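Long-range contacts in hydrolase (Thermus thermophilus, PDB 1UFO), which is a hydrolase of the alpha/beta hydrolase fold, its natural substrate unestablished, that probably works through a serine-histidine-aspartate catalytic triad: residues 23-33 with 105-115; 135-143 with 186-197. All coordinates share one frame; numbering follows the deposited sequence.

Contact 1 (23-33 with 105-115)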
loop_
_atom_site.group_PDB
_atom_site.type_symbol
_atom_site.label_atom_id
_atom_site.label_comp_id
_atom_site.label_asym_id
_atom_site.label_seq_id
_atom_site.Cartn_x
_atom_site.Cartn_y
_atom_site.Cartn_z
ATOM N N PRO A 23 -23.801 -4.331 -7.582
ATOM C CA PRO A 23 -22.430 -4.227 -8.183
ATOM C C PRO A 23 -22.074 -2.878 -8.704
ATOM O O PRO A 23 -22.837 -2.234 -9.441
ATOM C CB PRO A 23 -22.427 -5.245 -9.327
ATOM C CG PRO A 23 -23.654 -6.163 -9.068
ATOM C CD PRO A 23 -24.676 -5.212 -8.367
ATOM N N LYS A 24 -20.907 -2.386 -8.304
ATOM C CA LYS A 24 -20.463 -1.063 -8.775
ATOM C C LYS A 24 -19.247 -1.198 -9.747
ATOM O O LYS A 24 -18.926 -0.242 -10.425
ATOM C CB LYS A 24 -20.048 -0.134 -7.607
ATOM C CG LYS A 24 -18.824 -0.628 -6.831
ATOM C CD LYS A 24 -18.542 0.237 -5.604
ATOM C CE LYS A 24 -17.262 -0.268 -4.853
ATOM N NZ LYS A 24 -17.025 0.703 -3.704
ATOM N N ALA A 25 -18.647 -2.373 -9.785
ATOM C CA ALA A 25 -17.476 -2.611 -10.686
ATOM C C ALA A 25 -17.259 -4.090 -10.869
ATOM O O ALA A 25 -17.782 -4.904 -10.074
ATOM C CB ALA A 25 -16.194 -2.030 -10.013
ATOM N N LEU A 26 -16.464 -4.487 -11.885
ATOM C CA LEU A 26 -16.142 -5.916 -12.091
ATOM C C LEU A 26 -14.684 -6.118 -11.711
ATOM O O LEU A 26 -13.878 -5.253 -11.965
ATOM C CB LEU A 26 -16.243 -6.268 -13.621
ATOM C CG LEU A 26 -17.656 -6.294 -14.187
ATOM C CD1 LEU A 26 -17.612 -5.986 -15.727
ATOM C CD2 LEU A 26 -18.233 -7.683 -13.855
ATOM N N LEU A 27 -14.367 -7.269 -11.141
ATOM C CA LEU A 27 -12.950 -7.607 -10.909
ATOM C C LEU A 27 -12.788 -9.011 -11.471
ATOM O O LEU A 27 -13.365 -9.969 -10.961
ATOM C CB LEU A 27 -12.585 -7.605 -9.415
ATOM C CG LEU A 27 -11.145 -7.970 -9.088
ATOM C CD1 LEU A 27 -10.180 -6.983 -9.825
ATOM C CD2 LEU A 27 -10.861 -7.971 -7.615
ATOM N N LEU A 28 -12.003 -9.139 -12.543
ATOM C CA LEU A 28 -11.661 -10.464 -13.090
ATOM C C LEU A 28 -10.381 -10.871 -12.399
ATOM O O LEU A 28 -9.371 -10.152 -12.506
ATOM C CB LEU A 28 -11.456 -10.413 -14.661
ATOM C CG LEU A 28 -10.930 -11.737 -15.263
ATOM C CD1 LEU A 28 -11.869 -12.919 -14.985
ATOM C CD2 LEU A 28 -10.785 -11.537 -16.847
ATOM N N ALA A 29 -10.413 -12.010 -11.733
ATOM C CA ALA A 29 -9.234 -12.513 -10.942
ATOM C C ALA A 29 -8.663 -13.738 -11.594
ATOM O O ALA A 29 -9.401 -14.648 -11.947
ATOM C CB ALA A 29 -9.664 -12.815 -9.488
ATOM N N LEU A 30 -7.334 -13.766 -11.712
ATOM C CA LEU A 30 -6.551 -14.789 -12.404
ATOM C C LEU A 30 -5.633 -15.434 -11.404
ATOM O O LEU A 30 -4.752 -14.801 -10.823
ATOM C CB LEU A 30 -5.695 -14.186 -13.530
ATOM C CG LEU A 30 -6.558 -13.319 -14.471
ATOM C CD1 LEU A 30 -5.602 -12.706 -15.560
ATOM C CD2 LEU A 30 -7.689 -14.133 -15.211
ATOM N N HIS A 31 -5.905 -16.728 -11.149
ATOM C CA HIS A 31 -5.204 -17.472 -10.137
ATOM C C HIS A 31 -3.768 -17.807 -10.570
ATOM O O HIS A 31 -3.391 -17.566 -11.727
ATOM C CB HIS A 31 -6.046 -18.751 -9.810
ATOM C CG HIS A 31 -6.059 -19.783 -10.901
ATOM N ND1 HIS A 31 -4.955 -20.551 -11.217
ATOM C CD2 HIS A 31 -7.056 -20.157 -11.760
ATOM C CE1 HIS A 31 -5.283 -21.399 -12.194
ATOM N NE2 HIS A 31 -6.566 -21.187 -12.528
ATOM N N GLY A 32 -3.015 -18.450 -9.649
ATOM C CA GLY A 32 -1.636 -18.785 -9.978
ATOM C C GLY A 32 -1.411 -20.251 -10.285
ATOM O O GLY A 32 -2.380 -21.012 -10.313
ATOM N N LEU A 33 -0.145 -20.623 -10.495
ATOM C CA LEU A 33 0.166 -22.003 -10.833
ATOM C C LEU A 33 -0.251 -22.888 -9.707
ATOM O O LEU A 33 -0.081 -22.553 -8.508
ATOM C CB LEU A 33 1.685 -22.089 -11.113
ATOM C CG LEU A 33 2.103 -23.357 -11.777
ATOM C CD1 LEU A 33 1.464 -23.466 -13.165
ATOM C CD2 LEU A 33 3.627 -23.292 -11.929
ATOM N N LEU A 105 -20.041 -2.334 -16.365
ATOM C CA LEU A 105 -19.449 -1.788 -15.178
ATOM C C LEU A 105 -17.936 -1.640 -15.408
ATOM O O LEU A 105 -17.381 -2.401 -16.209
ATOM C CB LEU A 105 -19.576 -2.807 -14.033
ATOM C CG LEU A 105 -21.003 -2.998 -13.556
ATOM C CD1 LEU A 105 -20.970 -4.126 -12.558
ATOM C CD2 LEU A 105 -21.589 -1.729 -12.956
ATOM N N PRO A 106 -17.308 -0.680 -14.736
ATOM C CA PRO A 106 -15.845 -0.509 -14.868
ATOM C C PRO A 106 -15.201 -1.854 -14.536
ATOM O O PRO A 106 -15.603 -2.496 -13.554
ATOM C CB PRO A 106 -15.531 0.475 -13.784
ATOM C CG PRO A 106 -16.755 1.324 -13.673
ATOM C CD PRO A 106 -17.891 0.326 -13.820
ATOM N N LEU A 107 -14.162 -2.215 -15.316
ATOM C CA LEU A 107 -13.533 -3.513 -15.099
ATOM C C LEU A 107 -12.096 -3.357 -14.640
ATOM O O LEU A 107 -11.313 -2.547 -15.219
ATOM C CB LEU A 107 -13.576 -4.383 -16.370
ATOM C CG LEU A 107 -13.049 -5.847 -16.113
ATOM C CD1 LEU A 107 -13.797 -6.949 -16.826
ATOM C CD2 LEU A 107 -11.556 -5.787 -16.564
ATOM N N PHE A 108 -11.776 -4.132 -13.609
ATOM C CA PHE A 108 -10.420 -4.179 -13.048
ATOM C C PHE A 108 -9.914 -5.586 -13.145
ATOM O O PHE A 108 -10.704 -6.536 -13.262
ATOM C CB PHE A 108 -10.453 -3.808 -11.572
ATOM C CG PHE A 108 -10.891 -2.430 -11.323
ATOM C CD1 PHE A 108 -12.234 -2.108 -11.148
ATOM C CD2 PHE A 108 -9.939 -1.436 -11.244
ATOM C CE1 PHE A 108 -12.625 -0.759 -10.889
ATOM C CE2 PHE A 108 -10.287 -0.083 -10.978
ATOM C CZ PHE A 108 -11.620 0.269 -10.797
ATOM N N LEU A 109 -8.590 -5.736 -13.149
ATOM C CA LEU A 109 -8.016 -7.104 -13.137
ATOM C C LEU A 109 -7.223 -7.339 -11.829
ATOM O O LEU A 109 -6.611 -6.385 -11.294
ATOM C CB LEU A 109 -6.994 -7.276 -14.243
ATOM C CG LEU A 109 -7.401 -7.088 -15.660
ATOM C CD1 LEU A 109 -6.078 -7.356 -16.545
ATOM C CD2 LEU A 109 -8.485 -8.148 -16.036
ATOM N N ALA A 110 -7.208 -8.582 -11.355
ATOM C CA ALA A 110 -6.329 -8.953 -10.224
ATOM C C ALA A 110 -5.691 -10.244 -10.658
ATOM O O ALA A 110 -6.350 -11.079 -11.268
ATOM C CB ALA A 110 -7.101 -9.128 -8.954
ATOM N N GLY A 111 -4.372 -10.392 -10.448
ATOM C CA GLY A 111 -3.761 -11.673 -10.777
ATOM C C GLY A 111 -2.859 -12.066 -9.610
ATOM O O GLY A 111 -2.255 -11.164 -9.012
ATOM N N GLY A 112 -2.751 -13.365 -9.303
ATOM C CA GLY A 112 -1.836 -13.830 -8.254
ATOM C C GLY A 112 -0.769 -14.725 -8.847
ATOM O O GLY A 112 -1.082 -15.666 -9.554
ATOM N N SER A 113 0.502 -14.353 -8.653
ATOM C CA SER A 113 1.653 -15.148 -9.140
ATOM C C SER A 113 1.555 -15.273 -10.681
ATOM O O SER A 113 1.672 -14.272 -11.397
ATOM C CB SER A 113 1.664 -16.487 -8.351
ATOM O OG SER A 113 2.895 -17.150 -8.516
ATOM N N LEU A 114 1.384 -16.472 -11.274
ATOM C CA LEU A 114 1.343 -16.570 -12.724
ATOM C C LEU A 114 0.212 -15.688 -13.232
ATOM O O LEU A 114 0.325 -15.111 -14.306
ATOM C CB LEU A 114 1.154 -18.032 -13.137
ATOM C CG LEU A 114 1.291 -18.224 -14.643
ATOM C CD1 LEU A 114 2.718 -17.990 -15.136
ATOM C CD2 LEU A 114 0.788 -19.641 -14.989
ATOM N N GLY A 115 -0.864 -15.562 -12.482
ATOM C CA GLY A 115 -1.968 -14.685 -12.910
ATOM C C GLY A 115 -1.555 -13.193 -12.978
ATOM O O GLY A 115 -2.084 -12.462 -13.806
#
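Leu26 to Leu30 pair with Leu107 to Gly111 as parallel neighbours in the middle of the mixed beta-sheet, a buried strand-strand contact that runs on into the turn carrying Ser113. The strand axes diverge by 18°, and six backbone hydrogen bonds alternate between the two strands, from Leu26 N to Pro106 O at 2.7 Å through to Gly112 N with Leu30 O at 2.9 Å. Side chains fall on two faces. With Leu27 lies Phe108, whose ring has Leu26 O at its edge, in plane, and brings CE1 to 3.9 Å from Ala25 CB. With Leu27 CG anti to the backbone N (chi1 179°) and a turn at the next torsion, CD1 leans across the neighbouring strand, 3.6 Å from Phe108 CB. On the other face Leu28 and Leu109 run alongside each other; at the strand's start Leu26 meets Leu105 of the preceding loop nearly at a right angle. From Gly111 to Gly115 the chain fits the nucleophile elbow of alpha/beta hydrolases: Ser113 has positive phi (60°) and is hydrogen-bonded to His217, consistent with a catalytic nucleophile. Lack of a side chain permits a close passage, Gly115 CA lying 3.5 Å from Leu30 O. Across from the elbow, Gly32 CA comes to 3.2 Å from Gly112 O.

Contact 2 (135-143 with 186-197)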
loop_
_atom_site.group_PDB
_atom_site.type_symbol
_atom_site.label_atom_id
_atom_site.label_comp_id
_atom_site.label_asym_id
_atom_site.label_seq_id
_atom_site.Cartn_x
_atom_site.Cartn_y
_atom_site.Cartn_z
ATOM N N PHE A 135 -0.624 -9.393 -7.524
ATOM C CA PHE A 135 -0.228 -9.923 -6.249
ATOM C C PHE A 135 0.879 -10.969 -6.421
ATOM O O PHE A 135 0.820 -11.771 -7.331
ATOM C CB PHE A 135 -1.382 -10.674 -5.610
ATOM C CG PHE A 135 -2.518 -9.821 -5.179
ATOM C CD1 PHE A 135 -3.643 -9.637 -6.014
ATOM C CD2 PHE A 135 -2.542 -9.246 -3.878
ATOM C CE1 PHE A 135 -4.748 -8.920 -5.571
ATOM C CE2 PHE A 135 -3.636 -8.534 -3.434
ATOM C CZ PHE A 135 -4.771 -8.357 -4.275
ATOM N N ILE A 136 1.879 -10.887 -5.545
ATOM C CA ILE A 136 2.984 -11.866 -5.467
ATOM C C ILE A 136 3.533 -12.334 -6.820
ATOM O O ILE A 136 3.753 -13.513 -7.067
ATOM C CB ILE A 136 2.558 -13.092 -4.536
ATOM C CG1 ILE A 136 1.452 -13.965 -5.188
ATOM C CG2 ILE A 136 2.115 -12.499 -3.148
ATOM C CD1 ILE A 136 1.117 -15.180 -4.168
ATOM N N GLY A 137 3.812 -11.352 -7.661
ATOM C CA GLY A 137 4.231 -11.659 -9.011
ATOM C C GLY A 137 5.180 -10.680 -9.644
ATOM O O GLY A 137 5.771 -9.833 -8.971
ATOM N N SER A 138 5.262 -10.784 -10.970
ATOM C CA SER A 138 6.236 -10.020 -11.733
ATOM C C SER A 138 5.846 -9.935 -13.198
ATOM O O SER A 138 5.025 -10.759 -13.684
ATOM C CB SER A 138 7.572 -10.758 -11.586
ATOM O OG SER A 138 8.565 -10.251 -12.483
ATOM N N GLY A 139 6.384 -8.912 -13.857
ATOM C CA GLY A 139 6.184 -8.667 -15.283
ATOM C C GLY A 139 7.245 -9.322 -16.183
ATOM O O GLY A 139 7.238 -9.108 -17.387
ATOM N N PHE A 140 8.150 -10.062 -15.575
ATOM C CA PHE A 140 9.132 -10.823 -16.271
ATOM C C PHE A 140 8.899 -12.270 -15.954
ATOM O O PHE A 140 8.499 -12.623 -14.845
ATOM C CB PHE A 140 10.563 -10.504 -15.805
ATOM C CG PHE A 140 11.049 -9.145 -16.229
ATOM C CD1 PHE A 140 10.731 -7.975 -15.508
ATOM C CD2 PHE A 140 11.800 -9.032 -17.386
ATOM C CE1 PHE A 140 11.170 -6.711 -15.984
ATOM C CE2 PHE A 140 12.237 -7.795 -17.853
ATOM C CZ PHE A 140 11.932 -6.634 -17.177
ATOM N N PRO A 141 9.192 -13.166 -16.929
ATOM C CA PRO A 141 9.036 -14.600 -16.687
ATOM C C PRO A 141 10.158 -15.039 -15.755
ATOM O O PRO A 141 11.144 -14.333 -15.600
ATOM C CB PRO A 141 9.165 -15.241 -18.061
ATOM C CG PRO A 141 10.135 -14.308 -18.762
ATOM C CD PRO A 141 9.669 -12.882 -18.296
HETATM N N MSE A 142 9.911 -16.130 -15.065
HETATM C CA MSE A 142 10.904 -16.602 -14.119
HETATM C C MSE A 142 12.258 -16.819 -14.714
HETATM O O MSE A 142 12.455 -17.089 -15.890
HETATM C CB MSE A 142 10.423 -17.909 -13.461
HETATM C CG MSE A 142 10.418 -19.116 -14.431
HETATM SE SE MSE A 142 9.772 -20.730 -13.556
HETATM C CE MSE A 142 7.976 -20.596 -14.015
ATOM N N LYS A 143 13.252 -16.698 -13.855
ATOM C CA LYS A 143 14.602 -16.985 -14.299
ATOM C C LYS A 143 14.595 -18.427 -14.793
ATOM O O LYS A 143 14.092 -19.302 -14.112
ATOM C CB LYS A 143 15.518 -16.790 -13.089
ATOM C CG LYS A 143 15.004 -15.583 -12.300
ATOM C CD LYS A 143 16.022 -14.876 -11.402
ATOM C CE LYS A 143 15.290 -14.242 -10.164
ATOM N NZ LYS A 143 14.730 -15.288 -9.308
ATOM N N VAL A 186 8.900 -15.847 -6.145
ATOM C CA VAL A 186 9.081 -14.636 -6.948
ATOM C C VAL A 186 9.840 -13.677 -6.040
ATOM O O VAL A 186 9.257 -12.988 -5.198
ATOM C CB VAL A 186 7.798 -14.004 -7.380
ATOM C CG1 VAL A 186 8.090 -12.706 -8.191
ATOM C CG2 VAL A 186 7.004 -15.037 -8.238
ATOM N N PRO A 187 11.187 -13.637 -6.173
ATOM C CA PRO A 187 11.999 -12.755 -5.311
ATOM C C PRO A 187 11.537 -11.320 -5.420
ATOM O O PRO A 187 11.169 -10.857 -6.500
ATOM C CB PRO A 187 13.409 -12.871 -5.928
ATOM C CG PRO A 187 13.408 -14.332 -6.456
ATOM C CD PRO A 187 12.052 -14.396 -7.125
ATOM N N LEU A 188 11.562 -10.616 -4.289
ATOM C CA LEU A 188 11.237 -9.199 -4.277
ATOM C C LEU A 188 11.933 -8.419 -5.374
ATOM O O LEU A 188 11.328 -7.528 -6.026
ATOM C CB LEU A 188 11.564 -8.587 -2.905
ATOM C CG LEU A 188 11.233 -7.093 -2.737
ATOM C CD1 LEU A 188 9.726 -6.973 -2.675
ATOM C CD2 LEU A 188 11.848 -6.532 -1.446
ATOM N N ALA A 189 13.179 -8.798 -5.686
ATOM C CA ALA A 189 13.890 -8.060 -6.709
ATOM C C ALA A 189 13.254 -8.161 -8.111
ATOM O O ALA A 189 13.427 -7.230 -8.889
ATOM C CB ALA A 189 15.364 -8.556 -6.755
ATOM N N ARG A 190 12.555 -9.254 -8.393
ATOM C CA ARG A 190 11.884 -9.396 -9.728
ATOM C C ARG A 190 10.728 -8.381 -9.807
ATOM O O ARG A 190 10.403 -7.840 -10.883
ATOM C CB ARG A 190 11.321 -10.816 -9.935
ATOM C CG ARG A 190 12.478 -11.849 -9.950
ATOM C CD ARG A 190 13.479 -11.516 -10.997
ATOM N NE ARG A 190 13.079 -12.141 -12.214
ATOM C CZ ARG A 190 13.786 -12.143 -13.317
ATOM N NH1 ARG A 190 13.268 -12.741 -14.366
ATOM N NH2 ARG A 190 14.999 -11.611 -13.357
HETATM N N MSE A 191 10.002 -8.189 -8.706
HETATM C CA MSE A 191 8.940 -7.214 -8.691
HETATM C C MSE A 191 9.537 -5.828 -8.824
HETATM O O MSE A 191 9.073 -5.009 -9.563
HETATM C CB MSE A 191 8.154 -7.326 -7.385
HETATM C CG MSE A 191 6.967 -6.291 -7.302
HETATM SE SE MSE A 191 7.491 -4.536 -6.665
HETATM C CE MSE A 191 7.150 -5.111 -4.972
ATOM N N GLU A 192 10.673 -5.585 -8.159
ATOM C CA GLU A 192 11.266 -4.239 -8.269
ATOM C C GLU A 192 11.779 -3.975 -9.749
ATOM O O GLU A 192 11.630 -2.849 -10.267
ATOM C CB GLU A 192 12.433 -4.163 -7.242
ATOM C CG GLU A 192 11.886 -4.026 -5.813
ATOM C CD GLU A 192 12.960 -4.218 -4.659
ATOM O OE1 GLU A 192 13.912 -5.074 -4.761
ATOM O OE2 GLU A 192 12.847 -3.547 -3.608
ATOM N N LYS A 193 12.310 -5.028 -10.359
ATOM C CA LYS A 193 12.819 -4.955 -11.743
ATOM C C LYS A 193 11.630 -4.667 -12.658
ATOM O O LYS A 193 11.740 -3.926 -13.650
ATOM C CB LYS A 193 13.428 -6.273 -12.133
ATOM C CG LYS A 193 14.002 -6.396 -13.528
ATOM C CD LYS A 193 14.339 -7.848 -13.658
ATOM C CE LYS A 193 14.404 -8.336 -15.046
ATOM N NZ LYS A 193 15.684 -7.853 -15.627
ATOM N N THR A 194 10.473 -5.243 -12.296
ATOM C CA THR A 194 9.289 -4.933 -13.127
ATOM C C THR A 194 8.936 -3.431 -13.089
ATOM O O THR A 194 8.709 -2.745 -14.106
ATOM C CB THR A 194 8.087 -5.756 -12.586
ATOM O OG1 THR A 194 8.366 -7.125 -12.779
ATOM C CG2 THR A 194 6.775 -5.442 -13.319
ATOM N N LEU A 195 8.866 -2.881 -11.872
ATOM C CA LEU A 195 8.507 -1.506 -11.718
ATOM C C LEU A 195 9.542 -0.565 -12.310
ATOM O O LEU A 195 9.191 0.412 -12.832
ATOM C CB LEU A 195 8.267 -1.183 -10.245
ATOM C CG LEU A 195 6.783 -1.186 -9.812
ATOM C CD1 LEU A 195 6.010 -2.378 -10.159
ATOM C CD2 LEU A 195 6.813 -1.044 -8.353
ATOM N N GLU A 196 10.806 -0.908 -12.206
ATOM C CA GLU A 196 11.834 -0.049 -12.743
ATOM C C GLU A 196 11.777 -0.053 -14.272
ATOM O O GLU A 196 11.996 1.000 -14.910
ATOM C CB GLU A 196 13.210 -0.510 -12.256
ATOM C CG GLU A 196 14.308 0.476 -12.830
ATOM C CD GLU A 196 13.958 1.986 -12.582
ATOM O OE1 GLU A 196 13.694 2.350 -11.416
ATOM O OE2 GLU A 196 13.914 2.810 -13.553
ATOM N N ALA A 197 11.394 -1.189 -14.883
ATOM C CA ALA A 197 11.307 -1.240 -16.326
ATOM C C ALA A 197 10.141 -0.402 -16.791
ATOM O O ALA A 197 10.165 0.226 -17.873
ATOM C CB ALA A 197 11.174 -2.687 -16.846
HETATM O O HOH W 1 10.313 -12.495 -12.703
#
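The irregular chain of 135-143 passes along helix 188-198 and the residues just before it, its CA atoms closest at Ser138 and Met191, 4.9 Å apart, before Gly139 meets Thr194. Gly139 N donates to Thr194 OG1 (2.9 Å), and that hydroxyl in turn gives its proton to Arg190 O, which also accepts from Thr194 N on the opposite face of its plane. Ser138 OG accepts from Phe140 N in an ST turn and shares a water with Phe140 O and Arg190 NE. The loop follows strand 132-135 of the alpha/beta hydrolase sheet, and the helix follows the loop carrying Asp183, the likely triad acid, whose OD2 accepts a hydrogen bond from Val186 N. Farther along, the extended Lys193 chain lays CE over the centre of the Phe140 ring, 3.4 Å from the centroid in a CH-pi contact, and the bend at its last torsion (chi4 76°) swings NZ aside, still in cation-pi contact over the same face. Ala197 CB touches the ring edge at CZ, 4.0 Å away. Bends at chi2 and chi3 turn the Arg190 guanidinium back to the loop, where NH1 bonds Pro141 O (2.9 Å) in the guanidinium plane. Lys143 CG covers one guanidinium face.

In the fold
Along the chain the two contacts come in series, contact 1 closing before contact 2 opens, and their centres lie about 18 Å apart. Contact 1 sits nearer the middle of the molecule, inside the sheet; contact 2 lies beyond the C-terminal end of strand 132-135, the next strand over from 107-112. They touch directly there: Gly111 O and Ser113 N each make a probable hydrogen bond with Phe135, and Ile136 packs against Ser113 N. The elbow of contact 1 is thus in direct contact with the start of the loop of contact 2, whose helix-side segment begins just after Asp183. This places both beside the probable Ser113-His217-Asp183 triad, as expected where loops gather at the carboxyl edge of an alpha/beta hydrolase sheet.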